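Local coordinates for protein aminopentol aminotransferase (PDB 6HBS) that transfers the amino group of aminopentol (hydrolysed fumonisin B1) to pyruvate, using pyridoxal 5'-phosphate as cofactor, in the degradation of fumonisin B1, at residues T195-E200 with A342-I347; D231-F236 with Y375-L380. All blocks are in the same frame, centred on the assembly; numbering follows the deposited sequence.

Contact 1 (T195-E200 with A342-I347)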
ATOM      1  N   THR A 195       2.365  17.762  10.559  1.00 19.73           N
ATOM      2  CA  THR A 195       0.921  17.610  10.443  1.00 19.76           C
ATOM      3  C   THR A 195       0.301  18.997  10.601  1.00 20.49           C
ATOM      4  O   THR A 195       0.886  19.890  11.213  1.00 22.36           O
ATOM      5  CB  THR A 195       0.360  16.608  11.455  1.00 19.55           C
ATOM      6  OG1 THR A 195       0.550  17.034  12.807  1.00 20.44           O
ATOM      7  CG2 THR A 195       0.957  15.240  11.259  1.00 19.96           C
ATOM      8  N   PRO A 196      -0.862  19.259   9.995  1.00 21.05           N
ATOM      9  CA  PRO A 196      -1.393  20.616   9.957  1.00 19.44           C
ATOM     10  C   PRO A 196      -2.022  21.068  11.281  1.00 19.60           C
ATOM     11  O   PRO A 196      -2.186  22.259  11.470  1.00 21.76           O
ATOM     12  CB  PRO A 196      -2.430  20.602   8.832  1.00 19.65           C
ATOM     13  CG  PRO A 196      -2.823  19.147   8.695  1.00 20.52           C
ATOM     14  CD  PRO A 196      -1.666  18.313   9.192  1.00 20.37           C
ATOM     15  N   PHE A 197      -2.333  20.127  12.168  1.00 20.89           N
ATOM     16  CA  PHE A 197      -2.550  20.421  13.593  1.00 20.31           C
ATOM     17  C   PHE A 197      -2.038  19.223  14.396  1.00 20.93           C
ATOM     18  O   PHE A 197      -1.626  18.194  13.803  1.00 21.35           O
ATOM     19  CB  PHE A 197      -4.011  20.810  13.863  1.00 20.89           C
ATOM     20  CG  PHE A 197      -5.080  19.800  13.543  1.00 19.41           C
ATOM     21  CD1 PHE A 197      -5.634  19.721  12.271  1.00 18.80           C
ATOM     22  CD2 PHE A 197      -5.582  18.977  14.545  1.00 19.18           C
ATOM     23  CE1 PHE A 197      -6.651  18.809  12.004  1.00 19.69           C
ATOM     24  CE2 PHE A 197      -6.595  18.061  14.275  1.00 20.53           C
ATOM     25  CZ  PHE A 197      -7.116  17.966  13.002  1.00 19.10           C
ATOM     26  N   ARG A 198      -2.046  19.334  15.732  1.00 19.59           N
ATOM     27  CA  ARG A 198      -1.641  18.245  16.581  1.00 18.95           C
ATOM     28  C   ARG A 198      -2.820  17.280  16.716  1.00 19.35           C
ATOM     29  O   ARG A 198      -3.868  17.641  17.309  1.00 19.60           O
ATOM     30  CB  ARG A 198      -1.209  18.747  17.961  1.00 21.64           C
ATOM     31  CG  ARG A 198      -0.678  17.649  18.872  1.00 21.60           C
ATOM     32  CD  ARG A 198       0.657  17.124  18.377  1.00 22.05           C
ATOM     33  NE  ARG A 198       1.221  16.173  19.319  1.00 22.46           N
ATOM     34  CZ  ARG A 198       2.416  15.614  19.194  1.00 24.64           C
ATOM     35  NH1 ARG A 198       3.109  15.755  18.067  1.00 19.90           N
ATOM     36  NH2 ARG A 198       2.898  14.934  20.220  1.00 22.90           N
ATOM     37  N   HIS A 199      -2.665  16.072  16.146  1.00 19.03           N
ATOM     38  CA  HIS A 199      -3.709  15.050  16.139  1.00 20.51           C
ATOM     39  C   HIS A 199      -3.089  13.694  16.477  1.00 21.82           C
ATOM     40  O   HIS A 199      -2.749  12.908  15.579  1.00 21.17           O
ATOM     41  CB  HIS A 199      -4.543  15.072  14.838  1.00 19.48           C
ATOM     42  CG  HIS A 199      -3.801  15.073  13.533  1.00 19.79           C
ATOM     43  ND1 HIS A 199      -2.858  14.114  13.193  1.00 18.53           N
ATOM     44  CD2 HIS A 199      -3.941  15.857  12.439  1.00 21.05           C
ATOM     45  CE1 HIS A 199      -2.424  14.357  11.963  1.00 19.67           C
ATOM     46  NE2 HIS A 199      -3.086  15.407  11.463  1.00 18.74           N
ATOM     47  N   GLU A 200      -2.922  13.435  17.784  1.00 20.55           N
ATOM     48  CA  GLU A 200      -2.286  12.195  18.241  1.00 21.56           C
ATOM     49  C   GLU A 200      -3.104  11.546  19.350  1.00 22.76           C
ATOM     50  O   GLU A 200      -3.848  12.225  20.069  1.00 22.25           O
ATOM     51  CB  GLU A 200      -0.856  12.473  18.723  1.00 22.38           C
ATOM     52  CG  GLU A 200       0.015  13.118  17.647  1.00 22.73           C
ATOM     53  CD  GLU A 200       0.200  12.292  16.380  1.00 21.38           C
ATOM     54  OE1 GLU A 200       0.463  12.881  15.298  1.00 22.17           O
ATOM     55  OE2 GLU A 200       0.114  11.074  16.474  1.00 21.67           O
ATOM     56  N   ALA A 342     -14.008  20.823  15.421  1.00 19.59           N
ATOM     57  CA  ALA A 342     -15.209  20.071  15.781  1.00 21.01           C
ATOM     58  C   ALA A 342     -15.469  18.935  14.779  1.00 19.64           C
ATOM     59  O   ALA A 342     -16.070  17.932  15.158  1.00 20.15           O
ATOM     60  CB  ALA A 342     -16.416  20.978  15.857  1.00 20.97           C
ATOM     61  N   GLN A 343     -15.024  19.094  13.525  1.00 21.48           N
ATOM     62  CA  GLN A 343     -15.206  18.042  12.470  1.00 19.56           C
ATOM     63  C   GLN A 343     -14.181  16.884  12.602  1.00 21.06           C
ATOM     64  O   GLN A 343     -14.299  15.870  11.874  1.00 18.93           O
ATOM     65  CB  GLN A 343     -15.148  18.679  11.073  1.00 18.67           C
ATOM     66  CG  GLN A 343     -13.797  19.249  10.636  1.00 20.60           C
ATOM     67  CD  GLN A 343     -13.579  20.713  10.935  1.00 20.87           C
ATOM     68  OE1 GLN A 343     -14.060  21.207  11.948  1.00 21.13           O
ATOM     69  NE2 GLN A 343     -12.846  21.413  10.072  1.00 19.27           N
ATOM     70  N   MET A 344     -13.131  17.048  13.422  1.00 19.25           N
ATOM     71  CA  MET A 344     -12.172  15.971  13.719  1.00 21.06           C
ATOM     72  C   MET A 344     -11.852  16.018  15.202  1.00 19.36           C
ATOM     73  O   MET A 344     -10.718  16.304  15.575  1.00 18.85           O
ATOM     74  CB  MET A 344     -10.858  16.126  12.947  1.00 21.29           C
ATOM     75  CG  MET A 344     -11.016  15.951  11.479  1.00 24.90           C
ATOM     76  SD  MET A 344      -9.456  16.067  10.537  1.00 24.33           S
ATOM     77  CE  MET A 344      -8.321  15.008  11.421  1.00 25.80           C
ATOM     78  N   PRO A 345     -12.843  15.755  16.077  1.00 18.65           N
ATOM     79  CA  PRO A 345     -12.705  16.078  17.492  1.00 18.27           C
ATOM     80  C   PRO A 345     -12.029  15.003  18.328  1.00 18.19           C
ATOM     81  O   PRO A 345     -12.159  13.803  18.068  1.00 18.31           O
ATOM     82  CB  PRO A 345     -14.179  16.284  17.930  1.00 18.32           C
ATOM     83  CG  PRO A 345     -14.952  15.320  17.071  1.00 19.87           C
ATOM     84  CD  PRO A 345     -14.197  15.272  15.746  1.00 19.03           C
ATOM     85  N   GLN A 346     -11.272  15.469  19.318  1.00 19.59           N
ATOM     86  CA  GLN A 346     -10.775  14.637  20.402  1.00 19.91           C
ATOM     87  C   GLN A 346     -11.638  14.998  21.618  1.00 19.92           C
ATOM     88  O   GLN A 346     -11.759  16.178  21.974  1.00 20.69           O
ATOM     89  CB  GLN A 346      -9.294  14.928  20.636  1.00 20.31           C
ATOM     90  CG  GLN A 346      -8.614  14.041  21.661  1.00 20.78           C
ATOM     91  CD  GLN A 346      -8.113  12.762  21.037  1.00 23.12           C
ATOM     92  OE1 GLN A 346      -8.915  11.905  20.663  1.00 20.81           O
ATOM     93  NE2 GLN A 346      -6.788  12.635  20.926  1.00 20.75           N
ATOM     94  N   ILE A 347     -12.264  13.997  22.213  1.00 20.11           N
ATOM     95  CA  ILE A 347     -13.257  14.215  23.271  1.00 22.48           C
ATOM     96  C   ILE A 347     -12.822  13.381  24.479  1.00 19.97           C
ATOM     97  O   ILE A 347     -13.058  12.199  24.548  1.00 20.00           O
ATOM     98  CB  ILE A 347     -14.679  13.869  22.781  1.00 21.47           C
ATOM     99  CG1 ILE A 347     -15.070  14.690  21.548  1.00 23.19           C
ATOM    100  CG2 ILE A 347     -15.681  14.060  23.917  1.00 23.31           C
ATOM    101  CD1 ILE A 347     -16.413  14.295  20.910  1.00 23.12           C
TER
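The methyl end of M344 meets the outer corner of the F197 ring, with M344 CE 3.6 Å from F197 CZ. The sulfur lies in the plane of the ring at its edge: M344 SD is 5.2 Å from the centroid of the F197 ring and 86° off its normal, a Met-aromatic contact made at the ring edge. The M344 chain is extended through chi2 and bends at chi3 (48°), which turns CE back against the ring corner. A second touch is polar: Q346 NE2 comes within 3.1 Å of E200 O, while the clearer partner of that amide is the carbonyl oxygen of E203.

In the next shell the imidazole of H199, beside PLP, points its CD2 at one face of F197, 3.8 Å above the ring centre. The F197 carbonyl is itself held, since T195 OG1 donates to F197 O at 2.7 Å from above the carbonyl plane. E200 OE1 is hydrogen-bonded to the backbone N of Y145.

In this class-III (fold type I) aminotransferase the contact joins the turn after strand 189-194 of the large cofactor-binding sheet, where short strand 197-198 pairs with 206-207, to the C-terminal part, at strand 346-349, which pairs with 336-339 beside helix 310-332.

Contact 2 (D231-F236 with Y375-L380). With PLP (pyridoxal-5'-phosphate), chain C.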
ATOM      1  N   ASP A 231      -0.855  15.754   5.215  1.00 16.82           N
ATOM      2  CA  ASP A 231      -2.291  15.992   5.188  1.00 16.89           C
ATOM      3  C   ASP A 231      -3.054  14.680   5.003  1.00 18.35           C
ATOM      4  O   ASP A 231      -4.233  14.721   4.587  1.00 17.24           O
ATOM      5  CB  ASP A 231      -2.690  16.987   4.109  1.00 16.46           C
ATOM      6  CG  ASP A 231      -3.326  18.249   4.658  1.00 18.73           C
ATOM      7  OD1 ASP A 231      -4.066  18.150   5.680  1.00 17.72           O
ATOM      8  OD2 ASP A 231      -3.126  19.307   4.023  1.00 18.84           O
ATOM      9  N   VAL A 232      -2.422  13.548   5.366  1.00 16.84           N
ATOM     10  CA  VAL A 232      -3.063  12.247   5.162  1.00 16.14           C
ATOM     11  C   VAL A 232      -4.342  12.157   6.016  1.00 16.70           C
ATOM     12  O   VAL A 232      -5.358  11.577   5.576  1.00 15.73           O
ATOM     13  CB  VAL A 232      -2.082  11.088   5.443  1.00 15.98           C
ATOM     14  CG1 VAL A 232      -2.825   9.755   5.538  1.00 15.56           C
ATOM     15  CG2 VAL A 232      -1.000  11.023   4.377  1.00 15.47           C
ATOM     16  N   ARG A 233      -4.270  12.663   7.257  1.00 16.15           N
ATOM     17  CA  ARG A 233      -5.355  12.572   8.186  1.00 18.85           C
ATOM     18  C   ARG A 233      -6.368  13.717   8.018  1.00 17.55           C
ATOM     19  O   ARG A 233      -7.606  13.472   8.030  1.00 17.49           O
ATOM     20  CB  ARG A 233      -4.881  12.517   9.636  1.00 19.95           C
ATOM     21  CG  ARG A 233      -5.925  11.857  10.527  1.00 22.10           C
ATOM     22  CD  ARG A 233      -5.551  11.763  11.989  1.00 24.84           C
ATOM     23  NE  ARG A 233      -4.394  10.907  12.197  1.00 26.00           N
ATOM     24  CZ  ARG A 233      -3.894  10.565  13.381  1.00 30.25           C
ATOM     25  NH1 ARG A 233      -4.605  10.756  14.485  1.00 28.39           N
ATOM     26  NH2 ARG A 233      -2.699   9.990  13.451  1.00 29.17           N
ATOM     27  N   ALA A 234      -5.879  14.957   7.930  1.00 16.84           N
ATOM     28  CA  ALA A 234      -6.766  16.153   7.967  1.00 17.94           C
ATOM     29  C   ALA A 234      -7.214  16.607   6.566  1.00 17.15           C
ATOM     30  O   ALA A 234      -8.121  17.425   6.452  1.00 16.67           O
ATOM     31  CB  ALA A 234      -6.048  17.273   8.685  1.00 18.99           C
ATOM     32  N   GLY A 235      -6.559  16.108   5.505  1.00 16.45           N
ATOM     33  CA  GLY A 235      -6.815  16.591   4.181  1.00 16.58           C
ATOM     34  C   GLY A 235      -8.307  16.480   3.839  1.00 17.27           C
ATOM     35  O   GLY A 235      -8.947  15.470   4.118  1.00 17.99           O
ATOM     36  N   PHE A 236      -8.854  17.596   3.353  1.00 18.11           N
ATOM     37  CA  PHE A 236     -10.215  17.781   2.878  1.00 17.71           C
ATOM     38  C   PHE A 236     -11.250  17.823   4.004  1.00 18.62           C
ATOM     39  O   PHE A 236     -12.443  17.967   3.706  1.00 18.71           O
ATOM     40  CB  PHE A 236     -10.607  16.730   1.837  1.00 17.39           C
ATOM     41  CG  PHE A 236      -9.757  16.850   0.612  1.00 17.56           C
ATOM     42  CD1 PHE A 236      -9.699  18.043  -0.070  1.00 17.91           C
ATOM     43  CD2 PHE A 236      -9.039  15.766   0.128  1.00 17.57           C
ATOM     44  CE1 PHE A 236      -8.931  18.156  -1.211  1.00 20.00           C
ATOM     45  CE2 PHE A 236      -8.288  15.888  -1.029  1.00 17.83           C
ATOM     46  CZ  PHE A 236      -8.234  17.072  -1.689  1.00 19.16           C
ATOM     47  N   TYR A 375      -9.556   7.457  22.981  1.00 23.22           N
ATOM     48  CA  TYR A 375      -8.131   7.917  22.932  1.00 23.39           C
ATOM     49  C   TYR A 375      -7.682   8.454  21.555  1.00 22.77           C
ATOM     50  O   TYR A 375      -6.639   9.103  21.475  1.00 23.81           O
ATOM     51  CB  TYR A 375      -7.199   6.853  23.538  1.00 24.10           C
ATOM     52  CG  TYR A 375      -6.999   5.588  22.754  1.00 25.19           C
ATOM     53  CD1 TYR A 375      -6.268   5.582  21.568  1.00 28.29           C
ATOM     54  CD2 TYR A 375      -7.507   4.383  23.206  1.00 26.64           C
ATOM     55  CE1 TYR A 375      -6.056   4.415  20.840  1.00 28.22           C
ATOM     56  CE2 TYR A 375      -7.319   3.208  22.483  1.00 29.81           C
ATOM     57  CZ  TYR A 375      -6.577   3.222  21.307  1.00 29.49           C
ATOM     58  OH  TYR A 375      -6.405   2.078  20.590  1.00 29.66           O
ATOM     59  N   HIS A 376      -8.459   8.233  20.494  1.00 20.13           N
ATOM     60  CA  HIS A 376      -8.103   8.613  19.131  1.00 19.42           C
ATOM     61  C   HIS A 376      -9.104   9.644  18.648  1.00 18.62           C
ATOM     62  O   HIS A 376     -10.311   9.526  18.926  1.00 20.44           O
ATOM     63  CB  HIS A 376      -8.099   7.387  18.204  1.00 20.11           C
ATOM     64  CG  HIS A 376      -7.534   7.597  16.831  1.00 20.84           C
ATOM     65  ND1 HIS A 376      -8.169   8.375  15.870  1.00 20.45           N
ATOM     66  CD2 HIS A 376      -6.424   7.078  16.236  1.00 21.87           C
ATOM     67  CE1 HIS A 376      -7.459   8.360  14.751  1.00 21.03           C
ATOM     68  NE2 HIS A 376      -6.370   7.555  14.950  1.00 20.97           N
ATOM     69  N   ASN A 377      -8.638  10.619  17.870  1.00 17.52           N
ATOM     70  CA  ASN A 377      -9.553  11.614  17.370  1.00 18.64           C
ATOM     71  C   ASN A 377     -10.600  10.951  16.476  1.00 18.61           C
ATOM     72  O   ASN A 377     -10.349   9.906  15.855  1.00 17.63           O
ATOM     73  CB  ASN A 377      -8.899  12.768  16.606  1.00 20.32           C
ATOM     74  CG  ASN A 377      -8.372  12.361  15.249  1.00 20.94           C
ATOM     75  OD1 ASN A 377      -7.250  11.880  15.150  1.00 21.58           O
ATOM     76  ND2 ASN A 377      -9.179  12.530  14.201  1.00 18.77           N
ATOM     77  N   MET A 378     -11.781  11.590  16.452  1.00 18.72           N
ATOM     78  CA  MET A 378     -12.903  11.178  15.639  1.00 17.61           C
ATOM     79  C   MET A 378     -12.977  12.034  14.384  1.00 16.09           C
ATOM     80  O   MET A 378     -12.131  12.895  14.145  1.00 17.16           O
ATOM     81  CB  MET A 378     -14.174  11.243  16.492  1.00 18.18           C
ATOM     82  CG  MET A 378     -14.182  10.095  17.454  1.00 19.12           C
ATOM     83  SD  MET A 378     -15.309  10.301  18.839  1.00 22.58           S
ATOM     84  CE  MET A 378     -14.313  11.342  19.901  1.00 24.04           C
ATOM     85  N   PHE A 379     -13.971  11.735  13.552  1.00 16.02           N
ATOM     86  CA  PHE A 379     -14.167  12.360  12.279  1.00 17.03           C
ATOM     87  C   PHE A 379     -15.667  12.510  11.999  1.00 17.18           C
ATOM     88  O   PHE A 379     -16.455  11.624  12.333  1.00 18.14           O
ATOM     89  CB  PHE A 379     -13.594  11.498  11.150  1.00 16.51           C
ATOM     90  CG  PHE A 379     -12.114  11.206  11.208  1.00 16.79           C
ATOM     91  CD1 PHE A 379     -11.608  10.209  12.026  1.00 16.97           C
ATOM     92  CD2 PHE A 379     -11.223  11.968  10.469  1.00 18.29           C
ATOM     93  CE1 PHE A 379     -10.248   9.938  12.037  1.00 17.07           C
ATOM     94  CE2 PHE A 379      -9.859  11.707  10.498  1.00 18.04           C
ATOM     95  CZ  PHE A 379      -9.382  10.673  11.253  1.00 17.02           C
ATOM     96  N   LEU A 380     -16.025  13.614  11.351  1.00 17.53           N
ATOM     97  CA  LEU A 380     -17.356  13.790  10.778  1.00 18.18           C
ATOM     98  C   LEU A 380     -17.298  13.517   9.273  1.00 17.92           C
ATOM     99  O   LEU A 380     -16.328  13.853   8.601  1.00 18.79           O
ATOM    100  CB  LEU A 380     -17.879  15.205  11.047  1.00 18.71           C
ATOM    101  CG  LEU A 380     -18.702  15.375  12.322  1.00 19.50           C
ATOM    102  CD1 LEU A 380     -20.020  14.637  12.247  1.00 20.15           C
ATOM    103  CD2 LEU A 380     -17.915  14.955  13.554  1.00 20.81           C
TER
HETATM  104  N1  PLP C 501       0.269  10.295   8.199  1.00 22.84           N
HETATM  105  C2  PLP C 501      -0.766  10.621   9.003  1.00 22.56           C
HETATM  106  C2A PLP C 501      -0.910  12.008   9.582  1.00 22.58           C
HETATM  107  C3  PLP C 501      -1.807   9.628   9.259  1.00 23.46           C
HETATM  108  O3  PLP C 501      -2.862   9.924  10.047  1.00 27.16           O
HETATM  109  C4  PLP C 501      -1.694   8.289   8.637  1.00 24.14           C
HETATM  110  C4A PLP C 501      -2.781   7.310   8.905  1.00 27.75           C
HETATM  111  C5  PLP C 501      -0.468   8.039   7.823  1.00 22.24           C
HETATM  112  C6  PLP C 501       0.434   9.079   7.633  1.00 21.74           C
HETATM  113  C5A PLP C 501      -0.197   6.701   7.136  1.00 22.22           C
HETATM  114  O4P PLP C 501      -1.276   6.333   6.240  1.00 21.35           O
HETATM  115  P   PLP C 501      -1.484   4.745   6.070  1.00 20.19           P
HETATM  116  O1P PLP C 501      -1.985   4.199   7.329  1.00 21.89           O
HETATM  117  O2P PLP C 501      -0.110   4.212   5.778  1.00 18.60           O
HETATM  118  O3P PLP C 501      -2.481   4.715   4.932  1.00 18.00           O
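R233 and N377 meet across two irregular backbones: 232-234 take helix-like backbone angles but form no regular helix, closed by G235 N to D231 O at 2.9 Å, and 375-380 is loop throughout. The R233 guanidinium works through its edge. R233 NH1 donates to N377 OD1 at 2.9 Å, in the guanidinium plane and almost collinear with the amide carbonyl (C=O...donor angle 172°), and the two planar groups are nearly coplanar. On another edge, R233 NE gives PLP O3 a nearly straight bond (2.8 Å, 171°), with NH2 adding a weak one. The bend at chi3 (-64°) swings the head between these acceptors. H376 NE2 lies over one guanidinium face, 3.7 Å from R233 NH1; its imidazole is fixed by H376 ND1 donating to N377 O at 2.7 Å. The aliphatic part rests on the F379 ring edge, R233 CG being 3.7 Å from F379 CZ. A leucine in place of R233 would probably leave PLP O3 without the NE donor described here and N377 OD1 without this mate. V232 CG1 packs on the cofactor ring, 3.6 Å from PLP C4. The contact ties the loop leaving strand 226-230 of the seven-stranded sheet to the loop between strand 370-371 and helix 386-405.

Contacts 1 and 2, with centres about 6 Å apart, fasten the same two regions: loops leaving neighbouring parallel strands of the cofactor-binding sheet, 189-194 and 226-230, and two chain segments lying side by side in the C-terminal part. Between 342-347 and 375-380 the backbones probably bond, M378 N lying 2.8 Å from P345 O and L380 N 2.9 Å from Q343 O. On the sheet side, H199 O approaches R233 NH1 to 3.0 Å, so contact 1 reaches the arginine of contact 2. Both contacts border the PLP pocket: 195-200 contributes H199, whereas 231-236 supplies V232 and R233. The M344 side chain stays about 8 Å from that of K258, the likely cofactor lysine, and R233's about 5 Å.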